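Molybdenum ABC transporter, periplasmic molybdenum-binding protein (Vibrio cholerae, PDB 4RXL) probably serves as the periplasmic solute-binding component of a molybdate ABC transporter, and holds a tungstate ion in this crystal. Local coordinates at residues W63-Y66 with L67-K70; L157-E161 with R162-P166. All coordinates share one frame; numbering follows the deposited sequence.

How the interactions relate
Both contacts are local, each within one continuous run of chain, and they lie on opposite sides of the chain's centre, with nearest atoms about 17 Å apart. They belong to different elements: interaction 1 runs along most of helix 61-69 to the residue just past it, interaction 2 covers the end of helix 153-161 and the loop leading to strand 168-171. Each has a buried apolar side and an exposed polar one. In 63-70 the side-chain chemistry is aromatic, a tyrosine ring with a tryptophan edge over one face and a lysine methylene over the other, whereas in 157-166 backbone capping dominates, with an arginine-glutamate salt bridge on the surface. Interaction 1 is nearer the tungstate, through Trp-63.

Interaction 1 of 2, residues W63-Y66 with L67-K70; sequences WANY and LVEK
Lys-70 lays its CE over one face of the Tyr-66 ring, one helical turn further along the chain. This is a CH-pi contact: CE stands 3.9 Å from the ring centroid of Tyr-66, 28° off the normal, displaced toward the CE1 and CZ rim. The lysine chain turns at its second torsion (chi2 -65°), which folds it back over the ring. On the opposite face the edge of Trp-63 lies over the ring, its CZ3 3.6 Å above the plane and over its centre, so that contacts on both faces limit the turning of the phenol. Leu-67 adds an apolar touch at the ring, its CD2 lying 4.1 Å from CD2 of Tyr-66.

On the exposed flank, ND2 of Asn-65 and OE2 of Glu-69 come within 2.7 Å, amide and carboxylate planes turned 83° apart. Beneath them run the helical backbone bonds, Val-68 N to Ala-64 O, Glu-69 N to Asn-65 O (2.8 Å) and Lys-70 N to Tyr-66 O (3.0 Å).

Further out, Glu-48 of helix 40-49 is hydrogen-bonded through OE1 to the Tyr-66 hydroxyl, and its OE2 forms a long, weak ion pair with Lys-70 NZ. Trp-63, bonded through NE1 to Ala-123 O, packs on the same helix, with its side chain about 7 Å from the bound tungstate. This arrangement thus links the exposed end of helix 61-69 to Trp-63, which by its distance probably belongs to the second shell of the anion site, and the carboxylate of Glu-48 probably offsets the lysine's charge beside the ring.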
loop_
_atom_site.group_PDB
_atom_site.type_symbol
_atom_site.label_atom_id
_atom_site.label_comp_id
_atom_site.label_asym_id
_atom_site.label_seq_id
_atom_site.Cartn_x
_atom_site.Cartn_y
_atom_site.Cartn_z
ATOM N N TRP A 63 8.144 2.364 -8.165
ATOM C CA TRP A 63 8.394 0.967 -8.512
ATOM C C TRP A 63 7.844 0.582 -9.873
ATOM O O TRP A 63 8.373 -0.339 -10.489
ATOM C CB TRP A 63 7.931 -0.006 -7.432
ATOM C CG TRP A 63 8.911 0.046 -6.276
ATOM C CD1 TRP A 63 8.694 0.543 -5.012
ATOM C CD2 TRP A 63 10.267 -0.381 -6.314
ATOM N NE1 TRP A 63 9.845 0.441 -4.253
ATOM C CE2 TRP A 63 10.826 -0.119 -5.037
ATOM C CE3 TRP A 63 11.067 -0.969 -7.299
ATOM C CZ2 TRP A 63 12.123 -0.433 -4.732
ATOM C CZ3 TRP A 63 12.360 -1.263 -6.998
ATOM C CH2 TRP A 63 12.881 -1.001 -5.714
ATOM N N ALA A 64 6.815 1.283 -10.364
ATOM C CA ALA A 64 6.330 0.995 -11.706
ATOM C C ALA A 64 7.278 1.620 -12.714
ATOM O O ALA A 64 7.595 1.013 -13.739
ATOM C CB ALA A 64 4.909 1.498 -11.890
ATOM N N ASN A 65 7.772 2.820 -12.413
ATOM C CA ASN A 65 8.745 3.470 -13.289
ATOM C C ASN A 65 10.113 2.743 -13.343
ATOM O O ASN A 65 10.810 2.784 -14.355
ATOM C CB ASN A 65 8.935 4.932 -12.897
ATOM C CG ASN A 65 9.746 5.706 -13.914
ATOM O OD1 ASN A 65 9.337 5.886 -15.064
ATOM N ND2 ASN A 65 10.912 6.157 -13.494
ATOM N N TYR A 66 10.448 2.045 -12.261
ATOM C CA TYR A 66 11.593 1.145 -12.227
ATOM C C TYR A 66 11.533 0.127 -13.372
ATOM O O TYR A 66 12.515 -0.075 -14.096
ATOM C CB TYR A 66 11.595 0.429 -10.890
ATOM C CG TYR A 66 12.721 -0.533 -10.662
ATOM C CD1 TYR A 66 13.935 -0.086 -10.176
ATOM C CD2 TYR A 66 12.562 -1.897 -10.882
ATOM C CE1 TYR A 66 14.983 -0.959 -9.954
ATOM C CE2 TYR A 66 13.601 -2.789 -10.648
ATOM C CZ TYR A 66 14.805 -2.309 -10.184
ATOM O OH TYR A 66 15.867 -3.164 -9.994
ATOM N N LEU A 67 10.362 -0.484 -13.533
ATOM C CA LEU A 67 10.140 -1.394 -14.658
ATOM C C LEU A 67 10.138 -0.746 -16.018
ATOM O O LEU A 67 10.571 -1.348 -16.969
ATOM C CB LEU A 67 8.846 -2.192 -14.453
ATOM C CG LEU A 67 8.820 -3.030 -13.174
ATOM C CD1 LEU A 67 7.457 -3.707 -13.067
ATOM C CD2 LEU A 67 9.959 -4.051 -13.117
ATOM N N VAL A 68 9.674 0.495 -16.116
ATOM C CA VAL A 68 9.754 1.202 -17.379
ATOM C C VAL A 68 11.221 1.449 -17.723
ATOM O O VAL A 68 11.663 1.224 -18.843
ATOM C CB VAL A 68 8.985 2.539 -17.319
ATOM C CG1 VAL A 68 9.232 3.387 -18.553
ATOM C CG2 VAL A 68 7.500 2.287 -17.140
ATOM N N GLU A 69 11.963 1.922 -16.733
ATOM C CA GLU A 69 13.375 2.236 -16.920
ATOM C C GLU A 69 14.193 1.030 -17.357
ATOM O O GLU A 69 15.132 1.168 -18.147
ATOM C CB GLU A 69 13.950 2.813 -15.628
ATOM C CG GLU A 69 13.567 4.272 -15.415
ATOM C CD GLU A 69 14.014 4.803 -14.067
ATOM O OE1 GLU A 69 14.768 4.101 -13.357
ATOM O OE2 GLU A 69 13.617 5.936 -13.722
ATOM N N LYS A 70 13.831 -0.150 -16.838
ATOM C CA LYS A 70 14.521 -1.392 -17.190
ATOM C C LYS A 70 14.060 -1.963 -18.533
ATOM O O LYS A 70 14.592 -2.959 -18.992
ATOM C CB LYS A 70 14.332 -2.454 -16.110
ATOM C CG LYS A 70 14.778 -2.103 -14.718
ATOM C CD LYS A 70 16.252 -1.890 -14.541
ATOM C CE LYS A 70 16.524 -1.415 -13.118
ATOM N NZ LYS A 70 17.883 -1.729 -12.602
#

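Interaction 2 of 2, residues L157-E161 with R162-P166; sequences LALVE and RGESP
A bend at the third torsion of Arg-162 (chi3 -69°) folds its guanidinium back over the last helical turn, with Ala-158 O 3.5 Å from the plane of one face, offset toward the rim. NH1 comes to 3.4 Å from Ala-158 CB, and NH2 lies beside CD2 of Leu-159. The same fold presents NE to Glu-164: OE2 of Glu-164 forms a salt bridge with NE of Arg-162, modelled at 2.5 Å, a length so short that its exact value is doubtful; a weak second bond runs from NH2. Leu-159 CD2 thus meets both charged groups, with OE1 of Glu-164 at 3.4 Å.

Below this pair the helix ends in a Schellman motif. Gly-163, the first residue to leave helical geometry, has positive phi (81°). Its nitrogen bonds to Val-160 O, from above the carbonyl plane. Leu-159 O takes two bonds: Glu-164 N, 2.9 Å away, approaches nearly along the C=O axis, whereas Ser-165 N at 3.3 Å comes from above the plane. Arg-162 N still makes the regular helical bond to Ala-158 O.

The turn carries the chain from helix 153-161 toward strand 168-171. Ser-165 OG is bonded to Arg-115 O and Glu-161 OE2 to Ser-178 OG, while Leu-159, Val-160 and Ser-165 rest on Ala-117 of strand 116-119, and Val-160 also reaches Ile-89 of strand 78-91 and Val-181 of strand 181-186.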
loop_
_atom_site.group_PDB
_atom_site.type_symbol
_atom_site.label_atom_id
_atom_site.label_comp_id
_atom_site.label_asym_id
_atom_site.label_seq_id
_atom_site.Cartn_x
_atom_site.Cartn_y
_atom_site.Cartn_z
ATOM N N LEU A 157 0.279 -3.928 9.658
ATOM C CA LEU A 157 -1.068 -3.983 10.217
ATOM C C LEU A 157 -1.259 -5.134 11.210
ATOM O O LEU A 157 -1.764 -4.917 12.313
ATOM C CB LEU A 157 -2.090 -4.095 9.081
ATOM C CG LEU A 157 -3.566 -4.216 9.469
ATOM C CD1 LEU A 157 -4.052 -2.945 10.132
ATOM C CD2 LEU A 157 -4.384 -4.519 8.239
ATOM N N ALA A 158 -0.807 -6.341 10.858
ATOM C CA ALA A 158 -1.023 -7.504 11.725
ATOM C C ALA A 158 -0.327 -7.383 13.080
ATOM O O ALA A 158 -0.815 -7.927 14.061
ATOM C CB ALA A 158 -0.563 -8.771 11.027
ATOM N N LEU A 159 0.825 -6.713 13.131
ATOM C CA LEU A 159 1.536 -6.496 14.411
ATOM C C LEU A 159 0.690 -5.666 15.379
ATOM O O LEU A 159 0.670 -5.899 16.582
ATOM C CB LEU A 159 2.877 -5.782 14.197
ATOM C CG LEU A 159 4.032 -6.584 13.615
ATOM C CD1 LEU A 159 5.227 -5.672 13.376
ATOM C CD2 LEU A 159 4.387 -7.763 14.528
ATOM N N VAL A 160 -0.001 -4.683 14.806
ATOM C CA VAL A 160 -0.874 -3.814 15.557
ATOM C C VAL A 160 -2.129 -4.592 15.974
ATOM O O VAL A 160 -2.539 -4.507 17.127
ATOM C CB VAL A 160 -1.222 -2.512 14.786
ATOM C CG1 VAL A 160 -1.954 -1.535 15.699
ATOM C CG2 VAL A 160 0.065 -1.883 14.261
ATOM N N GLU A 161 -2.719 -5.350 15.044
ATOM C CA GLU A 161 -3.880 -6.200 15.343
ATOM C C GLU A 161 -3.603 -7.161 16.490
ATOM O O GLU A 161 -4.452 -7.381 17.365
ATOM C CB GLU A 161 -4.314 -6.983 14.109
ATOM C CG GLU A 161 -4.866 -6.127 12.990
ATOM C CD GLU A 161 -5.312 -6.952 11.793
ATOM O OE1 GLU A 161 -4.689 -8.007 11.517
ATOM O OE2 GLU A 161 -6.280 -6.533 11.121
ATOM N N ARG A 162 -2.409 -7.745 16.494
ATOM C CA ARG A 162 -2.017 -8.667 17.583
ATOM C C ARG A 162 -1.621 -7.968 18.882
ATOM O O ARG A 162 -1.414 -8.619 19.895
ATOM C CB ARG A 162 -0.886 -9.589 17.125
ATOM C CG ARG A 162 -1.288 -10.482 15.962
ATOM C CD ARG A 162 -0.389 -11.703 15.869
ATOM N NE ARG A 162 0.978 -11.377 15.456
ATOM C CZ ARG A 162 1.354 -11.122 14.203
ATOM N NH1 ARG A 162 0.468 -11.117 13.207
ATOM N NH2 ARG A 162 2.632 -10.852 13.944
ATOM N N GLY A 163 -1.487 -6.651 18.869
ATOM C CA GLY A 163 -1.112 -5.919 20.057
ATOM C C GLY A 163 0.369 -5.947 20.338
ATOM O O GLY A 163 0.775 -5.543 21.406
ATOM N N GLU A 164 1.186 -6.381 19.375
ATOM C CA GLU A 164 2.626 -6.477 19.609
ATOM C C GLU A 164 3.233 -5.089 19.506
ATOM O O GLU A 164 4.166 -4.761 20.257
ATOM C CB GLU A 164 3.299 -7.452 18.638
ATOM C CG GLU A 164 2.883 -8.905 18.831
ATOM C CD GLU A 164 3.338 -9.830 17.703
ATOM O OE1 GLU A 164 4.506 -9.739 17.261
ATOM O OE2 GLU A 164 2.521 -10.667 17.263
ATOM N N SER A 165 2.692 -4.288 18.582
ATOM C CA SER A 165 3.023 -2.876 18.467
ATOM C C SER A 165 1.813 -2.039 18.905
ATOM O O SER A 165 0.694 -2.283 18.463
ATOM C CB SER A 165 3.391 -2.523 17.025
ATOM O OG SER A 165 4.677 -3.000 16.661
ATOM N N PRO A 166 2.033 -1.032 19.765
ATOM C CA PRO A 166 0.952 -0.154 20.192
ATOM C C PRO A 166 0.657 0.953 19.219
ATOM O O PRO A 166 -0.376 1.569 19.336
ATOM C CB PRO A 166 1.470 0.409 21.525
ATOM C CG PRO A 166 2.948 0.422 21.358
ATOM C CD PRO A 166 3.282 -0.758 20.498
#